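Local coordinates for protein pentalenene synthase (Streptomyces chartreusis NRRL 3882, PDB 6Q4S) that probably converts (2E,6E)-farnesyl diphosphate into the bicyclic sesquiterpenol 7-epi-alpha-eudesmol by a magnesium-dependent 1,10-cyclization, at residues A[42-45]-A[46-50]; A[50-53]-A[54-58]; A[121-124]-A[125-129]; A[162-165]-A[166-169]. One frame throughout, in Å; residues are numbered along the deposited sequence.

How the contacts relate
All four contacts are local, each within one continuous run of chain, so none closes a long loop and none crosses another. Contact 1 finishes helix 39-47 and ends at L50, the residue with which contact 2 begins; together they carry the chain from one helix into the next, helix 50-57. Contact 3 follows in series on helix 118-131, its nearest atoms about 10 Å from those of contact 2, and lies within that helix, which packs on helices 19-32, 63-79 and 136-161. Contact 4 lies in the loop between helix 136-161 and helix 170-180, across the chain's centre from contact 2. Three contacts thus belong to helices or their ends, and the fourth to a surface connection of this all-helical fold.

Contact 1 (A[42-45]-A[46-50])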
# COMPACT_ATOMS: atom_id res chain seq x y z
N PHE A 42 1.25 -30.09 -13.38
CA PHE A 42 2.64 -29.70 -13.41
C PHE A 42 3.15 -29.53 -14.82
O PHE A 42 3.82 -28.55 -15.11
CB PHE A 42 3.51 -30.75 -12.68
CG PHE A 42 4.96 -30.49 -12.73
CD1 PHE A 42 5.48 -29.39 -12.09
CD2 PHE A 42 5.83 -31.37 -13.36
CE1 PHE A 42 6.83 -29.14 -12.09
CE2 PHE A 42 7.19 -31.12 -13.37
CZ PHE A 42 7.70 -30.03 -12.71
N GLU A 43 2.92 -30.51 -15.68
CA GLU A 43 3.43 -30.40 -17.07
C GLU A 43 2.79 -29.19 -17.85
O GLU A 43 3.46 -28.50 -18.58
CB GLU A 43 3.27 -31.74 -17.80
CG GLU A 43 4.07 -32.92 -17.17
CD GLU A 43 5.62 -32.77 -17.20
OE1 GLU A 43 6.17 -31.98 -18.02
OE2 GLU A 43 6.31 -33.47 -16.41
N GLU A 44 1.52 -28.93 -17.62
CA GLU A 44 0.85 -27.69 -18.05
C GLU A 44 1.60 -26.45 -17.53
O GLU A 44 1.98 -25.59 -18.32
CB GLU A 44 -0.61 -27.74 -17.58
CG GLU A 44 -1.44 -26.47 -17.72
CD GLU A 44 -1.83 -26.12 -19.15
OE1 GLU A 44 -1.34 -26.78 -20.11
OE2 GLU A 44 -2.63 -25.15 -19.31
N TYR A 45 1.87 -26.39 -16.22
CA TYR A 45 2.68 -25.31 -15.65
C TYR A 45 4.05 -25.19 -16.35
O TYR A 45 4.46 -24.11 -16.80
CB TYR A 45 2.84 -25.42 -14.09
CG TYR A 45 3.81 -24.40 -13.60
CD1 TYR A 45 3.46 -23.06 -13.61
CD2 TYR A 45 5.15 -24.73 -13.29
CE1 TYR A 45 4.36 -22.08 -13.28
CE2 TYR A 45 6.05 -23.76 -12.94
CZ TYR A 45 5.66 -22.42 -12.93
OH TYR A 45 6.56 -21.42 -12.64
N LYS A 46 4.76 -26.31 -16.47
CA LYS A 46 6.08 -26.27 -17.14
C LYS A 46 6.07 -25.73 -18.54
O LYS A 46 7.07 -25.13 -18.95
CB LYS A 46 6.72 -27.65 -17.21
CG LYS A 46 7.73 -27.94 -16.13
CD LYS A 46 8.34 -29.33 -16.36
CE LYS A 46 9.62 -29.23 -17.18
NZ LYS A 46 10.12 -30.61 -17.42
N SER A 47 5.01 -25.99 -19.29
CA SER A 47 4.94 -25.52 -20.67
C SER A 47 4.94 -24.02 -20.81
O SER A 47 5.38 -23.50 -21.83
CB SER A 47 3.69 -26.05 -21.40
OG SER A 47 2.53 -25.35 -20.96
N TRP A 48 4.47 -23.30 -19.80
CA TRP A 48 4.46 -21.83 -19.86
C TRP A 48 5.87 -21.24 -19.85
O TRP A 48 6.05 -20.04 -20.13
CB TRP A 48 3.66 -21.22 -18.71
CG TRP A 48 2.27 -21.77 -18.50
CD1 TRP A 48 1.49 -22.46 -19.42
CD2 TRP A 48 1.48 -21.68 -17.29
NE1 TRP A 48 0.28 -22.80 -18.85
CE2 TRP A 48 0.24 -22.33 -17.54
CE3 TRP A 48 1.69 -21.07 -16.01
CZ2 TRP A 48 -0.79 -22.42 -16.55
CZ3 TRP A 48 0.69 -21.17 -15.03
CH2 TRP A 48 -0.55 -21.85 -15.31
N ASP A 49 6.87 -22.06 -19.48
CA ASP A 49 8.28 -21.62 -19.31
C ASP A 49 8.48 -20.28 -18.59
O ASP A 49 9.22 -19.39 -19.03
CB ASP A 49 9.08 -21.70 -20.63
CG ASP A 49 10.63 -21.85 -20.37
OD1 ASP A 49 11.04 -22.08 -19.16
OD2 ASP A 49 11.41 -21.73 -21.37
N LEU A 50 7.81 -20.13 -17.44
CA LEU A 50 8.04 -18.94 -16.59
C LEU A 50 9.48 -18.73 -16.13
O LEU A 50 9.94 -17.62 -16.09
CB LEU A 50 7.16 -18.98 -15.36
CG LEU A 50 5.67 -18.92 -15.65
CD1 LEU A 50 4.99 -18.57 -14.33
CD2 LEU A 50 5.31 -17.90 -16.71
O HOH W 1 6.50 -22.58 -16.02
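Y45 and W48 pack against each other at the C-terminal end of helix 39-47, in the all-helical class I terpene synthase fold, their side chains crossing at about a right angle. The rings make an offset edge-to-face pair: the edge of Y45 is turned toward the face of the W48 six-membered ring, the planes stand at 74°, and Y45 CD1 lies 3.6 Å from W48 CE3. Y45 CA sits over the centre of the same W48 ring, 4.2 Å from its centroid, as a CH-pi contact. W48 CG lies beside its own backbone N (chi1 -51°), which folds the indole back over the last turn. Farther out along the same side of the Y45 ring, L50 CD1 touches Y45 CE1 at 3.7 Å, and the phenol hydroxyl is hydrogen-bonded to H26 of helix 19-32. F42, one turn before K46, has the lysine chain running obliquely past it, K46 CG over one face of the phenyl ring and K46 CD 3.7 Å from F42 CE2. E43 OE1 stays 4.2 Å from K46 NZ, beyond salt-bridge range; the salt-bridge partner of E43 is R39. The indole of W48 also packs on F77 and D81, about 6 Å from the side chain of D80, a probable magnesium ligand. S47 OG reaches a lone pair of E44 O at 2.7 Å, in the carbonyl plane. W48 N bonds to Y45 O, and a water donates to Y45 O at 2.7 Å while accepting from L50 N.

Contact 2 (A[50-53]-A[54-58])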
# COMPACT_ATOMS: atom_id res chain seq x y z
N LEU A 50 7.81 -20.13 -17.44
CA LEU A 50 8.04 -18.94 -16.59
C LEU A 50 9.48 -18.73 -16.13
O LEU A 50 9.94 -17.62 -16.09
CB LEU A 50 7.16 -18.98 -15.36
CG LEU A 50 5.67 -18.92 -15.65
CD1 LEU A 50 4.99 -18.57 -14.33
CD2 LEU A 50 5.31 -17.90 -16.71
N PRO A 51 10.23 -19.80 -15.85
CA PRO A 51 11.66 -19.59 -15.52
C PRO A 51 12.40 -18.75 -16.56
O PRO A 51 13.13 -17.85 -16.24
CB PRO A 51 12.19 -21.01 -15.43
CG PRO A 51 11.02 -21.73 -14.89
CD PRO A 51 9.84 -21.20 -15.64
N GLN A 52 12.11 -18.99 -17.82
CA GLN A 52 12.76 -18.23 -18.84
C GLN A 52 12.40 -16.79 -18.78
O GLN A 52 13.24 -15.90 -18.92
CB GLN A 52 12.46 -18.87 -20.22
CG GLN A 52 13.15 -18.18 -21.36
CD GLN A 52 12.46 -18.45 -22.70
OE1 GLN A 52 11.85 -19.50 -22.91
NE2 GLN A 52 12.53 -17.49 -23.57
N ALA A 53 11.11 -16.47 -18.55
CA ALA A 53 10.73 -15.08 -18.41
C ALA A 53 11.50 -14.42 -17.27
O ALA A 53 12.03 -13.28 -17.41
CB ALA A 53 9.22 -14.99 -18.19
N ALA A 54 11.57 -15.13 -16.12
CA ALA A 54 12.30 -14.53 -14.98
C ALA A 54 13.78 -14.24 -15.29
O ALA A 54 14.35 -13.20 -14.92
CB ALA A 54 12.16 -15.42 -13.78
N ALA A 55 14.41 -15.18 -15.99
CA ALA A 55 15.82 -15.03 -16.39
C ALA A 55 16.06 -13.85 -17.32
O ALA A 55 17.13 -13.21 -17.29
CB ALA A 55 16.30 -16.34 -17.04
N ARG A 56 15.07 -13.51 -18.15
CA ARG A 56 15.17 -12.32 -19.10
C ARG A 56 14.77 -11.01 -18.51
O ARG A 56 15.26 -9.96 -18.89
CB ARG A 56 14.29 -12.62 -20.30
CG ARG A 56 14.68 -13.82 -21.14
CD ARG A 56 13.72 -13.94 -22.33
NE ARG A 56 14.07 -15.05 -23.20
CZ ARG A 56 15.06 -14.96 -24.10
NH1 ARG A 56 15.76 -13.83 -24.25
NH2 ARG A 56 15.34 -15.98 -24.87
N THR A 57 13.84 -11.05 -17.53
CA THR A 57 13.43 -9.82 -16.87
C THR A 57 14.21 -9.37 -15.62
O THR A 57 14.23 -8.15 -15.29
CB THR A 57 11.92 -9.84 -16.51
OG1 THR A 57 11.59 -10.96 -15.69
CG2 THR A 57 11.13 -9.97 -17.79
N TYR A 58 14.86 -10.31 -14.95
CA TYR A 58 15.70 -9.99 -13.78
C TYR A 58 17.13 -10.54 -14.04
O TYR A 58 17.59 -11.43 -13.35
CB TYR A 58 15.11 -10.62 -12.52
CG TYR A 58 13.73 -10.04 -12.21
CD1 TYR A 58 13.58 -8.69 -11.97
CD2 TYR A 58 12.61 -10.84 -12.23
CE1 TYR A 58 12.33 -8.13 -11.78
CE2 TYR A 58 11.35 -10.28 -12.03
CZ TYR A 58 11.22 -8.94 -11.83
OH TYR A 58 10.00 -8.33 -11.58
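Helix 50-57, a short helix of two turns in the terpene synthase fold, is wound by backbone bonds from A54 N to L50 O (3.0 Å) and from A55 N to P51 O. At its C-terminal end A53 O takes two donors from one residue: T57 N at 2.9 Å, and T57 OG1, also at 2.9 Å but from above the carbonyl plane. The T57 hydroxyl gets there because chi1 of 57° swings OG1 back over the preceding turn. Along another side of the helix Q52 and R56 run alongside each other in the same direction, with amide and guanidinium planes 64° apart. Q52 CG is 3.7 Å from R56 NE, and Q52 CD comes to the edge of the guanidinium in its plane. With R56 cut back to an alanine, Q52 loses the guanidinium beside it, its amide is likely to be freer to turn, and E310 would probably lose a neighbour. Small residues and P51 face the surrounding helices: P51 and A55 rest on L19 of helix 19-32, L50 and T57 on F77 and F73 of helix 63-79, and A53 on W311 of helix 288-313.

Contact 3 (A[121-124]-A[125-129])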
# COMPACT_ATOMS: atom_id res chain seq x y z
N LEU A 121 0.27 -19.11 1.82
CA LEU A 121 1.46 -19.56 2.52
C LEU A 121 2.72 -19.39 1.71
O LEU A 121 3.73 -18.98 2.25
CB LEU A 121 1.30 -21.04 2.95
CG LEU A 121 0.15 -21.23 3.97
CD1 LEU A 121 -0.33 -22.69 3.92
CD2 LEU A 121 0.54 -20.83 5.39
N ALA A 122 2.64 -19.70 0.42
CA ALA A 122 3.75 -19.51 -0.50
C ALA A 122 4.13 -18.07 -0.55
O ALA A 122 5.31 -17.73 -0.45
CB ALA A 122 3.43 -20.03 -1.87
N TRP A 123 3.14 -17.20 -0.71
CA TRP A 123 3.44 -15.77 -0.73
C TRP A 123 3.97 -15.26 0.58
O TRP A 123 4.89 -14.46 0.58
CB TRP A 123 2.22 -14.98 -1.23
CG TRP A 123 2.37 -13.49 -1.30
CD1 TRP A 123 1.48 -12.60 -0.76
CD2 TRP A 123 3.41 -12.69 -1.93
NE1 TRP A 123 1.87 -11.32 -1.04
CE2 TRP A 123 3.05 -11.34 -1.74
CE3 TRP A 123 4.57 -12.98 -2.63
CZ2 TRP A 123 3.85 -10.26 -2.20
CZ3 TRP A 123 5.36 -11.91 -3.09
CH2 TRP A 123 5.00 -10.56 -2.85
N ALA A 124 3.43 -15.67 1.72
CA ALA A 124 4.04 -15.19 2.96
C ALA A 124 5.54 -15.51 3.01
O ALA A 124 6.36 -14.69 3.52
CB ALA A 124 3.35 -15.73 4.17
N GLU A 125 5.92 -16.67 2.46
CA GLU A 125 7.34 -17.06 2.40
C GLU A 125 8.13 -16.17 1.47
O GLU A 125 9.12 -15.64 1.90
CB GLU A 125 7.53 -18.54 1.99
CG GLU A 125 9.02 -18.93 1.92
CD GLU A 125 9.28 -20.26 1.22
OE1 GLU A 125 8.91 -21.27 1.84
OE2 GLU A 125 9.81 -20.25 0.06
N VAL A 126 7.64 -15.98 0.25
CA VAL A 126 8.33 -15.24 -0.78
C VAL A 126 8.55 -13.83 -0.39
O VAL A 126 9.62 -13.28 -0.66
CB VAL A 126 7.67 -15.41 -2.17
CG1 VAL A 126 8.12 -14.40 -3.22
CG2 VAL A 126 7.86 -16.83 -2.66
N TRP A 127 7.55 -13.21 0.23
CA TRP A 127 7.63 -11.80 0.59
C TRP A 127 8.73 -11.54 1.62
O TRP A 127 9.45 -10.60 1.52
CB TRP A 127 6.29 -11.25 1.13
CG TRP A 127 6.43 -9.88 1.73
CD1 TRP A 127 6.35 -9.56 3.04
CD2 TRP A 127 6.78 -8.68 1.05
NE1 TRP A 127 6.60 -8.23 3.23
CE2 TRP A 127 6.86 -7.66 2.02
CE3 TRP A 127 7.05 -8.37 -0.28
CZ2 TRP A 127 7.16 -6.35 1.70
CZ3 TRP A 127 7.38 -7.07 -0.58
CH2 TRP A 127 7.39 -6.07 0.40
N LYS A 128 8.92 -12.45 2.55
CA LYS A 128 10.01 -12.37 3.49
C LYS A 128 11.37 -12.28 2.79
O LYS A 128 12.20 -11.43 3.15
CB LYS A 128 9.94 -13.58 4.41
CG LYS A 128 11.08 -13.65 5.44
CD LYS A 128 10.83 -14.80 6.41
CE LYS A 128 10.76 -16.14 5.65
NZ LYS A 128 10.65 -17.28 6.61
N TYR A 129 11.58 -13.07 1.74
CA TYR A 129 12.84 -12.92 0.95
C TYR A 129 12.90 -11.72 0.04
O TYR A 129 13.94 -11.07 -0.10
CB TYR A 129 13.06 -14.15 0.11
CG TYR A 129 13.34 -15.39 0.95
CD1 TYR A 129 14.41 -15.42 1.83
CD2 TYR A 129 12.51 -16.51 0.88
CE1 TYR A 129 14.67 -16.55 2.60
CE2 TYR A 129 12.77 -17.64 1.64
CZ TYR A 129 13.85 -17.64 2.50
OH TYR A 129 14.11 -18.74 3.27
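W123 turns one face of its indole to W127, whose CB sits over it, 4.1 Å from the centroid of the six-membered ring and only 5° off the ring normal. This CH-pi contact joins side chains one turn apart on helix 118-131, part of the all-helical terpene synthase fold and away from the probable metal and substrate sites. W123 carries CG anti to the backbone N (chi1 180°), which sends its indole along the helix toward the next turn. The two indoles meet obliquely, planes at 53°, with W123 CH2 4.0 Å from W127 CE3. V126 comes in differently, its CG1 near the plane of W123 at the ring's edge, 3.7 Å from W123 CZ3. The six-membered ring of W123 thus has the next turn of its own helix over a face and along an edge. Beyond the helix, W123 meets the rings of W72 and W146, and its NE1 is hydrogen-bonded to L101 O; W127 meets F142 of helix 136-161. Were W123 a leucine, L101 O would lose its indole donor and a gap would probably open beside W127 CB and V126 CG1. E125 directs its carboxylate to another helix, where OE2 is hydrogen-bonded to W29 NE1 of helix 19-32. Backbone bonds complete the turn: V126 N bonds to A122 O, and W127 N to W123 O at 3.0 Å.

Contact 4 (A[162-165]-A[166-169]); sequences RGLE and GTLG
L164 and T167 are the ends of a type II beta turn, L164-E165-G166-T167, within the exposed connection from helix 136-161 to helix 170-180. The T167 side chain folds back toward the start of the turn. A chi1 of 54° tucks its OG1 in over the turn, and this brings the hydroxyl to L164 O at 2.6 Å, in the carbonyl plane. The backbone N of T167 donates to the same oxygen at 3.2 Å, but from above that plane. CG2 of T167 lies beside its own backbone N and is 3.6 Å from L164 O. L164 has its CB 3.9 Å from T167 OG1, and its side chain rests on L159 of the helix before. E165 touches A160 and H238. G166, with positive phi, fits the third place of the turn, where a CB would be jammed against E165 O. Just upstream, G163 ends helix 136-161 in a Schellman motif, and G169 is the N-cap of the next helix, its N hydrogen-bonded to E172 OE1. With L164 O gripped by two donors from one residue, the T167 hydroxyl adds a second link across the turn, and this bond probably restrains its own rotation.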
# COMPACT_ATOMS: atom_id res chain seq x y z
N ARG A 162 -19.63 -11.88 -14.27
CA ARG A 162 -20.91 -11.16 -14.46
C ARG A 162 -21.45 -11.14 -15.90
O ARG A 162 -22.53 -10.57 -16.13
CB ARG A 162 -20.77 -9.72 -13.96
CG ARG A 162 -20.72 -9.69 -12.44
CD ARG A 162 -20.26 -8.31 -11.98
NE ARG A 162 -20.13 -8.34 -10.52
CZ ARG A 162 -19.82 -7.28 -9.78
NH1 ARG A 162 -19.66 -6.10 -10.34
NH2 ARG A 162 -19.74 -7.40 -8.45
N GLY A 163 -20.71 -11.71 -16.84
CA GLY A 163 -21.15 -11.75 -18.20
C GLY A 163 -20.85 -10.47 -18.88
O GLY A 163 -21.51 -10.13 -19.83
N LEU A 164 -19.83 -9.74 -18.41
CA LEU A 164 -19.57 -8.42 -18.93
C LEU A 164 -18.32 -8.29 -19.78
O LEU A 164 -17.91 -7.16 -20.12
CB LEU A 164 -19.55 -7.40 -17.79
CG LEU A 164 -20.88 -7.24 -17.03
CD1 LEU A 164 -20.62 -6.47 -15.72
CD2 LEU A 164 -21.87 -6.52 -17.91
N GLU A 165 -17.70 -9.39 -20.16
CA GLU A 165 -16.58 -9.25 -21.11
C GLU A 165 -17.12 -8.76 -22.44
O GLU A 165 -18.26 -9.04 -22.81
CB GLU A 165 -15.88 -10.55 -21.32
CG GLU A 165 -15.19 -11.04 -20.08
CD GLU A 165 -14.42 -12.30 -20.39
OE1 GLU A 165 -14.87 -13.39 -19.92
OE2 GLU A 165 -13.41 -12.17 -21.13
N GLY A 166 -16.32 -7.97 -23.12
CA GLY A 166 -16.75 -7.35 -24.32
C GLY A 166 -17.46 -6.06 -24.09
O GLY A 166 -17.85 -5.45 -25.06
N THR A 167 -17.63 -5.57 -22.85
CA THR A 167 -18.30 -4.28 -22.73
C THR A 167 -17.40 -3.06 -22.69
O THR A 167 -17.90 -1.90 -22.84
CB THR A 167 -19.24 -4.26 -21.55
OG1 THR A 167 -18.52 -4.63 -20.38
CG2 THR A 167 -20.41 -5.25 -21.81
N LEU A 168 -16.10 -3.25 -22.52
CA LEU A 168 -15.25 -2.08 -22.43
C LEU A 168 -15.01 -1.52 -23.80
O LEU A 168 -14.63 -2.28 -24.69
CB LEU A 168 -13.91 -2.47 -21.74
CG LEU A 168 -13.79 -2.40 -20.22
CD1 LEU A 168 -15.01 -2.84 -19.47
CD2 LEU A 168 -12.60 -3.15 -19.69
N GLY A 169 -15.14 -0.21 -23.94
CA GLY A 169 -14.71 0.54 -25.11
C GLY A 169 -13.21 0.77 -25.07
O GLY A 169 -12.54 0.40 -24.12